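Local coordinates for mitogen-activated protein kinase kinase kinase 7 interacting protein 1 (Anopheles gambiae, PDB 2IRM), which probably serves as a PP2C-like adapter that associates with the kinase TAK1 (MAP3K7) and triggers its autophosphorylation in JNK and NF-kappa-B signalling, at residues A[35-40]-A[345-350]; A[54-59]-A[153-158]; A[172-177]-A[196-201]. All coordinates share one frame; numbering follows the deposited sequence.

Contact 1: residues A[35-40]-A[345-350]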
loop_
_atom_site.group_PDB
_atom_site.type_symbol
_atom_site.label_atom_id
_atom_site.label_comp_id
_atom_site.label_asym_id
_atom_site.label_seq_id
_atom_site.Cartn_x
_atom_site.Cartn_y
_atom_site.Cartn_z
ATOM N N TYR A 35 -2.821 -16.471 8.338
ATOM C CA TYR A 35 -2.887 -16.269 9.784
ATOM C C TYR A 35 -2.377 -14.864 10.066
ATOM O O TYR A 35 -3.081 -14.014 10.617
ATOM C CB TYR A 35 -2.009 -17.312 10.483
ATOM C CG TYR A 35 -1.743 -17.077 11.955
ATOM C CD1 TYR A 35 -2.791 -17.032 12.882
ATOM C CD2 TYR A 35 -0.437 -16.936 12.431
ATOM C CE1 TYR A 35 -2.545 -16.831 14.246
ATOM C CE2 TYR A 35 -0.182 -16.737 13.794
ATOM C CZ TYR A 35 -1.240 -16.686 14.694
ATOM O OH TYR A 35 -0.993 -16.492 16.037
ATOM N N GLU A 36 -1.129 -14.654 9.662
ATOM C CA GLU A 36 -0.463 -13.372 9.676
ATOM C C GLU A 36 -1.117 -12.436 8.670
ATOM O O GLU A 36 -1.220 -12.773 7.490
ATOM C CB GLU A 36 1.011 -13.580 9.285
ATOM C CG GLU A 36 1.319 -14.895 8.487
ATOM C CD GLU A 36 0.944 -14.859 6.989
ATOM O OE1 GLU A 36 1.385 -13.925 6.267
ATOM O OE2 GLU A 36 0.231 -15.787 6.528
ATOM N N SER A 37 -1.581 -11.273 9.122
ATOM C CA SER A 37 -1.867 -10.187 8.181
ATOM C C SER A 37 -0.538 -9.571 7.808
ATOM O O SER A 37 0.364 -9.468 8.644
ATOM C CB SER A 37 -2.778 -9.116 8.781
ATOM O OG SER A 37 -3.213 -8.200 7.787
ATOM N N ARG A 38 -0.407 -9.190 6.546
ATOM C CA ARG A 38 0.783 -8.496 6.082
ATOM C C ARG A 38 0.537 -6.980 6.030
ATOM O O ARG A 38 1.471 -6.203 5.858
ATOM C CB ARG A 38 1.216 -9.034 4.714
ATOM C CG ARG A 38 1.684 -10.493 4.706
ATOM C CD ARG A 38 3.206 -10.571 4.668
ATOM N NE ARG A 38 3.716 -11.940 4.522
ATOM C CZ ARG A 38 3.861 -12.577 3.362
ATOM N NH1 ARG A 38 3.517 -11.991 2.222
ATOM N NH2 ARG A 38 4.346 -13.808 3.340
ATOM N N ASP A 39 -0.722 -6.573 6.178
ATOM C CA ASP A 39 -1.085 -5.164 6.254
ATOM C C ASP A 39 -0.971 -4.613 7.681
ATOM O O ASP A 39 -1.505 -5.189 8.638
ATOM C CB ASP A 39 -2.515 -4.960 5.759
ATOM C CG ASP A 39 -2.615 -4.789 4.246
ATOM O OD1 ASP A 39 -1.583 -4.764 3.528
ATOM O OD2 ASP A 39 -3.763 -4.670 3.768
ATOM N N LYS A 40 -0.283 -3.486 7.818
ATOM C CA LYS A 40 -0.181 -2.803 9.110
ATOM C C LYS A 40 -0.833 -1.422 9.050
ATOM O O LYS A 40 -0.586 -0.643 8.129
ATOM C CB LYS A 40 1.274 -2.732 9.579
ATOM C CG LYS A 40 1.868 -4.105 9.914
ATOM C CD LYS A 40 1.345 -4.635 11.256
ATOM C CE LYS A 40 1.364 -6.152 11.337
ATOM N NZ LYS A 40 0.407 -6.650 12.374
ATOM N N ARG A 345 -5.684 -13.595 -3.168
ATOM C CA ARG A 345 -6.073 -12.342 -2.561
ATOM C C ARG A 345 -4.990 -11.987 -1.556
ATOM O O ARG A 345 -4.516 -12.847 -0.797
ATOM C CB ARG A 345 -7.417 -12.519 -1.849
ATOM C CG ARG A 345 -8.014 -11.257 -1.263
ATOM C CD ARG A 345 -8.748 -11.573 0.024
ATOM N NE ARG A 345 -10.060 -12.148 -0.222
ATOM C CZ ARG A 345 -10.870 -12.604 0.729
ATOM N NH1 ARG A 345 -12.050 -13.107 0.399
ATOM N NH2 ARG A 345 -10.505 -12.568 2.005
ATOM N N ASP A 346 -4.582 -10.725 -1.572
ATOM C CA ASP A 346 -3.674 -10.227 -0.548
ATOM C C ASP A 346 -4.542 -9.642 0.544
ATOM O O ASP A 346 -5.761 -9.593 0.399
ATOM C CB ASP A 346 -2.708 -9.193 -1.121
ATOM C CG ASP A 346 -1.814 -9.767 -2.224
ATOM O OD1 ASP A 346 -1.385 -10.940 -2.104
ATOM O OD2 ASP A 346 -1.541 -9.046 -3.212
ATOM N N ASP A 347 -3.938 -9.226 1.647
ATOM C CA ASP A 347 -4.718 -8.639 2.725
ATOM C C ASP A 347 -5.400 -7.385 2.219
ATOM O O ASP A 347 -4.745 -6.463 1.730
ATOM C CB ASP A 347 -3.835 -8.336 3.919
ATOM C CG ASP A 347 -3.160 -9.575 4.452
ATOM O OD1 ASP A 347 -3.810 -10.302 5.235
ATOM O OD2 ASP A 347 -1.989 -9.828 4.079
ATOM N N VAL A 348 -6.725 -7.390 2.280
ATOM C CA VAL A 348 -7.512 -6.232 1.885
ATOM C C VAL A 348 -7.692 -5.357 3.117
ATOM O O VAL A 348 -8.046 -5.857 4.196
ATOM C CB VAL A 348 -8.889 -6.644 1.318
ATOM C CG1 VAL A 348 -9.754 -5.422 1.059
ATOM C CG2 VAL A 348 -8.721 -7.453 0.042
ATOM N N THR A 349 -7.431 -4.064 2.968
ATOM C CA THR A 349 -7.661 -3.137 4.064
ATOM C C THR A 349 -8.242 -1.834 3.569
ATOM O O THR A 349 -7.763 -1.258 2.594
ATOM C CB THR A 349 -6.386 -2.894 4.893
ATOM O OG1 THR A 349 -6.072 -4.084 5.624
ATOM C CG2 THR A 349 -6.579 -1.751 5.890
ATOM N N LEU A 350 -9.281 -1.386 4.263
ATOM C CA LEU A 350 -9.963 -0.153 3.947
ATOM C C LEU A 350 -10.053 0.763 5.176
ATOM O O LEU A 350 -10.497 0.344 6.249
ATOM C CB LEU A 350 -11.346 -0.482 3.403
ATOM C CG LEU A 350 -12.196 0.658 2.857
ATOM C CD1 LEU A 350 -11.437 1.466 1.834
ATOM C CD2 LEU A 350 -13.470 0.113 2.259
#
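Asp-39 and Asp-347 face each other with their CA atoms 6.1 Å apart, the first opening strand 39-45 of one sheet, the second at the break in strand 344-354 of the other. Segment 35-40 is loop up to Asp-39; in 345-350 the break takes in Asp-346 and Asp-347, and extended geometry resumes at Val-348. No backbone-to-backbone hydrogen bond joins the segments, so side chains make the link. Those of Asp-39, Asp-347 and Thr-349 set out toward the opposite segment, whereas Val-348 turns away to pack on Val-323 of helix 311-334. In Asp-347 chi1 (-59°) sets CG beside the backbone N, and the two oxygens meet Ser-37 and Arg-38. OD2 accepts the backbone N-H of Arg-38 at 3.0 Å (N-H...O 157°), the donor standing well above the carboxylate plane, 70° out of it. OD1 takes a weak bond from Ser-37 OG at 3.4 Å and the N-H of Asn-22 in strand 15-25. Arg-38 touches Asp-347 OD2 with CB, while its guanidinium leads away, NE lying 6.1 Å from that OD2, and pairs by charge alone with Glu-36 (NE to OE1 3.5 Å). The Asp-39 side chain slides past that of Asp-347 in the opposite direction. Its OD2 sits 3.0 Å from Thr-349 OG1 and 2.9 Å from Asp-347 O, the latter two acceptors without a hydrogen bond. Ser-275 OG, which accepts Thr-349 N-H, lies within weak bonding range of both, one proton for two acceptors; Asp-39 OD1 is held more firmly by Ser-57 OG. Asp-39 OD1 and Asp-347 OD2 come within 5.1 Å, and the peptide N-H and hydroxyl partners probably offset the repulsion expected between these like charges.

Contact 2: residues A[54-59]-A[153-158]; sequences AILSGH and VGSSAV
Ala-54 CA makes a CA-H...O contact with Val-158 O just before the first pair, the strands running antiparallel at 157°. Ile-55 and Val-158 form a hydrogen-bonded pair: Ile-55 N gives to Val-158 O at 2.9 Å, and Val-158 N returns to Ile-55 O at 2.8 Å. On the same face Ile-55 CB meets Val-158 CG1, and both side chains reach Leu-273 of the other sheet. Leu-56 points to the opposite face, opposite Ala-157 in a non-hydrogen-bonded pair. Its CG and CD2 rest on Ala-157 CB, each 3.8 Å away, and the leucine also packs on Ala-68 and Leu-69 of helix 63-75. Ser-57 returns to the Ile-55 face and pairs with Ser-156 through both backbone bonds; beyond its bond to Asp-39, its OG accepts Ser-276 N-H. Ser-156 O is gripped twice, by Ser-57 N and by Ser-155 OG (2.7 Å), from opposite faces of its carbonyl plane. Ser-155 OG, anti to its backbone N (chi1 -176°), also lies 2.9 Å from Ser-57 O. Gly-58 and Ser-155 are a non-hydrogen-bonded pair, Gly-58 CA 3.6 Å from Gly-154 O. His-59 N gives a nearly straight bond to Gly-154 O (2.7 Å, N-H...O 173°), and Gly-154 N answers to His-59 O. The imidazole folds back over the strands, Ser-57 O lying above one face toward the rim and Ser-156 OG, itself bonded to Asn-174 N, at its edge 3.0 Å from CE1. Such pairing, between helices and a second sheet, belongs to the alpha-beta-beta-alpha sandwich of PP2C-type phosphatases; by comparison, Ser-Gly-His here probably falls where active members carry the Asp-Gly-His of the metal-binding DGHGG motif.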
loop_
_atom_site.group_PDB
_atom_site.type_symbol
_atom_site.label_atom_id
_atom_site.label_comp_id
_atom_site.label_asym_id
_atom_site.label_seq_id
_atom_site.Cartn_x
_atom_site.Cartn_y
_atom_site.Cartn_z
ATOM N N ALA A 54 -2.539 5.656 8.317
ATOM C CA ALA A 54 -1.542 5.001 7.488
ATOM C C ALA A 54 -1.864 3.532 7.295
ATOM O O ALA A 54 -2.356 2.872 8.206
ATOM C CB ALA A 54 -0.173 5.151 8.120
ATOM N N ILE A 55 -1.603 3.036 6.090
ATOM C CA ILE A 55 -1.574 1.602 5.835
ATOM C C ILE A 55 -0.246 1.265 5.201
ATOM O O ILE A 55 0.197 1.915 4.257
ATOM C CB ILE A 55 -2.689 1.109 4.896
ATOM C CG1 ILE A 55 -4.054 1.636 5.324
ATOM C CG2 ILE A 55 -2.709 -0.411 4.875
ATOM C CD1 ILE A 55 -5.130 1.383 4.297
ATOM N N LEU A 56 0.391 0.244 5.743
ATOM C CA LEU A 56 1.638 -0.238 5.200
ATOM C C LEU A 56 1.453 -1.677 4.795
ATOM O O LEU A 56 1.172 -2.541 5.644
ATOM C CB LEU A 56 2.761 -0.089 6.216
ATOM C CG LEU A 56 3.191 1.369 6.245
ATOM C CD1 LEU A 56 2.451 2.118 7.350
ATOM C CD2 LEU A 56 4.689 1.452 6.416
ATOM N N SER A 57 1.579 -1.923 3.492
ATOM C CA SER A 57 1.344 -3.245 2.947
ATOM C C SER A 57 2.649 -3.966 2.781
ATOM O O SER A 57 3.461 -3.595 1.952
ATOM C CB SER A 57 0.616 -3.139 1.622
ATOM O OG SER A 57 -0.711 -2.685 1.830
ATOM N N GLY A 58 2.857 -4.990 3.595
ATOM C CA GLY A 58 4.086 -5.767 3.532
ATOM C C GLY A 58 4.081 -6.683 2.322
ATOM O O GLY A 58 3.056 -7.302 2.015
ATOM N N HIS A 59 5.220 -6.755 1.634
ATOM C CA HIS A 59 5.393 -7.661 0.502
ATOM C C HIS A 59 6.356 -8.813 0.803
ATOM O O HIS A 59 7.507 -8.590 1.191
ATOM C CB HIS A 59 5.846 -6.879 -0.726
ATOM C CG HIS A 59 4.856 -5.854 -1.167
ATOM N ND1 HIS A 59 5.160 -4.510 -1.247
ATOM C CD2 HIS A 59 3.551 -5.972 -1.517
ATOM C CE1 HIS A 59 4.089 -3.846 -1.644
ATOM N NE2 HIS A 59 3.099 -4.710 -1.819
ATOM N N VAL A 153 11.926 -9.019 0.953
ATOM C CA VAL A 153 10.870 -8.446 1.784
ATOM C C VAL A 153 10.955 -6.925 1.756
ATOM O O VAL A 153 12.032 -6.361 1.925
ATOM C CB VAL A 153 10.923 -8.962 3.254
ATOM C CG1 VAL A 153 9.887 -8.259 4.117
ATOM C CG2 VAL A 153 10.694 -10.480 3.311
ATOM N N GLY A 154 9.815 -6.283 1.522
ATOM C CA GLY A 154 9.696 -4.833 1.581
ATOM C C GLY A 154 8.262 -4.430 1.863
ATOM O O GLY A 154 7.448 -5.270 2.246
ATOM N N SER A 155 7.943 -3.150 1.671
ATOM C CA SER A 155 6.590 -2.669 1.952
ATOM C C SER A 155 6.145 -1.434 1.177
ATOM O O SER A 155 6.881 -0.450 1.073
ATOM C CB SER A 155 6.417 -2.392 3.444
ATOM O OG SER A 155 5.084 -2.018 3.728
ATOM N N SER A 156 4.931 -1.493 0.639
ATOM C CA SER A 156 4.256 -0.297 0.165
ATOM C C SER A 156 3.755 0.446 1.384
ATOM O O SER A 156 3.638 -0.144 2.462
ATOM C CB SER A 156 3.076 -0.664 -0.732
ATOM O OG SER A 156 3.510 -0.908 -2.051
ATOM N N ALA A 157 3.439 1.727 1.212
ATOM C CA ALA A 157 3.000 2.580 2.320
ATOM C C ALA A 157 2.094 3.705 1.843
ATOM O O ALA A 157 2.339 4.289 0.788
ATOM C CB ALA A 157 4.211 3.160 3.020
ATOM N N VAL A 158 1.054 4.017 2.609
ATOM C CA VAL A 158 0.304 5.257 2.383
ATOM C C VAL A 158 -0.005 5.907 3.713
ATOM O O VAL A 158 -0.686 5.315 4.547
ATOM C CB VAL A 158 -1.012 5.024 1.622
ATOM C CG1 VAL A 158 -1.919 4.070 2.393
ATOM C CG2 VAL A 158 -1.719 6.347 1.351
#

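Contact 3: residues A[172-177]-A[196-201]; sequences IGNCRA and DHNLLN
Gly-173 and His-197 are held by two hydrogen bonds that run in opposite directions. Gly-173 N gives to His-197 ND1 at 3.1 Å (N-H...N 155°), the donor lying in the ring plane, and His-197 N gives to Gly-173 O at 3.1 Å, from above the carbonyl plane. The first bond holds the rotation of the imidazole, whose CG sits beside the backbone N (chi1 -65°); the second holds the backbone of His-197. Gly-173 has positive phi, a backbone shape that favours glycine. Asn-174 adds a hydrogen bond from ND2 to Leu-223 O. The charged link is a salt bridge: Arg-176 NE meets Asp-196 OD1 at 2.9 Å, on the syn lone pair, with guanidinium and carboxylate planes 73° apart. Each group has a further partner, Asn-294 OD1 for Arg-176 NH1 and Gln-192 NE2 for Asp-196 OD2, so the pair is held from both ends. Packing completes the contact. Ile-172 CA lies at the edge of the His-197 ring, 3.5 Å from ND1. The side chains of Leu-200 and Arg-176 cross at about a right angle, Leu-200 CD1 3.5 Å from Arg-176 NH2. Gly-Asn-Cys-Arg facing Asp-His is consistent with the turn between strands 166-172 and 176-181 where the PP2C family has Gly-Asp-Ser-Arg, set against its Asp-His motif.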
loop_
_atom_site.group_PDB
_atom_site.type_symbol
_atom_site.label_atom_id
_atom_site.label_comp_id
_atom_site.label_asym_id
_atom_site.label_seq_id
_atom_site.Cartn_x
_atom_site.Cartn_y
_atom_site.Cartn_z
ATOM N N ILE A 172 4.268 5.588 -1.063
ATOM C CA ILE A 172 5.179 4.867 -1.940
ATOM C C ILE A 172 4.577 3.497 -2.252
ATOM O O ILE A 172 4.000 2.842 -1.376
ATOM C CB ILE A 172 6.589 4.726 -1.337
ATOM C CG1 ILE A 172 7.567 4.184 -2.376
ATOM C CG2 ILE A 172 6.574 3.843 -0.111
ATOM C CD1 ILE A 172 9.025 4.516 -2.096
ATOM N N GLY A 173 4.686 3.076 -3.509
ATOM C CA GLY A 173 4.223 1.746 -3.900
ATOM C C GLY A 173 2.739 1.647 -4.182
ATOM O O GLY A 173 2.144 2.569 -4.748
ATOM N N ASN A 174 2.146 0.529 -3.764
ATOM C CA ASN A 174 0.803 0.135 -4.184
ATOM C C ASN A 174 -0.366 0.792 -3.477
ATOM O O ASN A 174 -1.383 1.070 -4.110
ATOM C CB ASN A 174 0.657 -1.383 -4.121
ATOM C CG ASN A 174 1.433 -2.090 -5.227
ATOM O OD1 ASN A 174 2.011 -1.455 -6.119
ATOM N ND2 ASN A 174 1.444 -3.414 -5.174
ATOM N N CYS A 175 -0.232 1.033 -2.176
ATOM C CA CYS A 175 -1.297 1.670 -1.387
ATOM C C CYS A 175 -1.803 2.977 -2.008
ATOM O O CYS A 175 -1.069 3.648 -2.749
ATOM C CB CYS A 175 -0.819 1.929 0.043
ATOM S SG CYS A 175 -0.126 0.507 0.904
ATOM N N ARG A 176 -3.042 3.349 -1.693
ATOM C CA ARG A 176 -3.671 4.493 -2.352
ATOM C C ARG A 176 -4.527 5.361 -1.436
ATOM O O ARG A 176 -5.122 4.869 -0.480
ATOM C CB ARG A 176 -4.508 4.003 -3.538
ATOM C CG ARG A 176 -4.856 5.062 -4.580
ATOM C CD ARG A 176 -5.703 4.459 -5.681
ATOM N NE ARG A 176 -5.042 3.345 -6.364
ATOM C CZ ARG A 176 -5.681 2.444 -7.104
ATOM N NH1 ARG A 176 -7.000 2.529 -7.252
ATOM N NH2 ARG A 176 -5.013 1.459 -7.698
ATOM N N ALA A 177 -4.602 6.649 -1.772
ATOM C CA ALA A 177 -5.378 7.637 -1.029
ATOM C C ALA A 177 -6.369 8.408 -1.914
ATOM O O ALA A 177 -5.997 8.993 -2.944
ATOM C CB ALA A 177 -4.441 8.600 -0.338
ATOM N N ASP A 196 0.168 5.937 -7.799
ATOM C CA ASP A 196 0.419 4.505 -7.915
ATOM C C ASP A 196 1.804 4.255 -8.456
ATOM O O ASP A 196 2.140 4.707 -9.558
ATOM C CB ASP A 196 -0.612 3.871 -8.825
ATOM C CG ASP A 196 -2.010 4.015 -8.282
ATOM O OD1 ASP A 196 -2.226 3.642 -7.098
ATOM O OD2 ASP A 196 -2.889 4.508 -9.028
ATOM N N HIS A 197 2.622 3.567 -7.666
ATOM C CA HIS A 197 3.955 3.212 -8.119
ATOM C C HIS A 197 3.980 1.762 -8.546
ATOM O O HIS A 197 4.607 0.932 -7.892
ATOM C CB HIS A 197 5.004 3.491 -7.050
ATOM C CG HIS A 197 5.159 4.945 -6.725
ATOM N ND1 HIS A 197 5.174 5.418 -5.431
ATOM C CD2 HIS A 197 5.289 6.029 -7.526
ATOM C CE1 HIS A 197 5.315 6.733 -5.448
ATOM N NE2 HIS A 197 5.391 7.129 -6.708
ATOM N N ASN A 198 3.292 1.485 -9.658
ATOM C CA ASN A 198 3.214 0.168 -10.285
ATOM C C ASN A 198 2.834 0.281 -11.760
ATOM O O ASN A 198 2.745 1.384 -12.305
ATOM C CB ASN A 198 2.184 -0.686 -9.575
ATOM C CG ASN A 198 0.878 0.029 -9.399
ATOM O OD1 ASN A 198 0.339 0.081 -8.293
ATOM N ND2 ASN A 198 0.356 0.602 -10.481
ATOM N N LEU A 199 2.579 -0.851 -12.408
ATOM C CA LEU A 199 2.333 -0.814 -13.843
ATOM C C LEU A 199 0.978 -0.231 -14.250
ATOM O O LEU A 199 0.732 -0.012 -15.434
ATOM C CB LEU A 199 2.550 -2.191 -14.452
ATOM C CG LEU A 199 3.912 -2.431 -15.092
ATOM C CD1 LEU A 199 4.966 -1.477 -14.573
ATOM C CD2 LEU A 199 4.344 -3.875 -14.903
ATOM N N LEU A 200 0.104 0.028 -13.280
ATOM C CA LEU A 200 -1.131 0.761 -13.553
ATOM C C LEU A 200 -0.832 2.199 -13.945
ATOM O O LEU A 200 -1.702 2.876 -14.482
ATOM C CB LEU A 200 -2.045 0.815 -12.332
ATOM C CG LEU A 200 -2.644 -0.432 -11.690
ATOM C CD1 LEU A 200 -3.320 -0.049 -10.384
ATOM C CD2 LEU A 200 -3.624 -1.077 -12.621
ATOM N N ASN A 201 0.381 2.664 -13.654
ATOM C CA ASN A 201 0.784 4.035 -13.928
ATOM C C ASN A 201 1.785 4.130 -15.081
ATOM O O ASN A 201 2.964 3.784 -14.940
ATOM C CB ASN A 201 1.331 4.649 -12.638
ATOM C CG ASN A 201 1.985 6.001 -12.836
ATOM O OD1 ASN A 201 2.748 6.438 -11.977
ATOM N ND2 ASN A 201 1.685 6.678 -13.946
#

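In the fold
From the N terminus, strand 39-45 leads through a hairpin into strand 50-59, whose later half pairs with strand 154-163 in contact 2, closing a loop that holds four helices. The chain then turns through 166-172 into 176-181, and contact 3 closes a short loop round strand 189-192. Contact 1 closes last, when strand 344-354 returns to the start of strand 39-45, so both other contacts nest inside its loop and stand in series with each other. Contact 1 touches contact 2 through Lys-40 and Leu-56; contact 2 touches contact 3 through Ala-157 and Ile-172. Contacts 1 and 3 lie about 17 Å apart between centres, linked through contact 2, whose centre is about 5 Å from that of the chain.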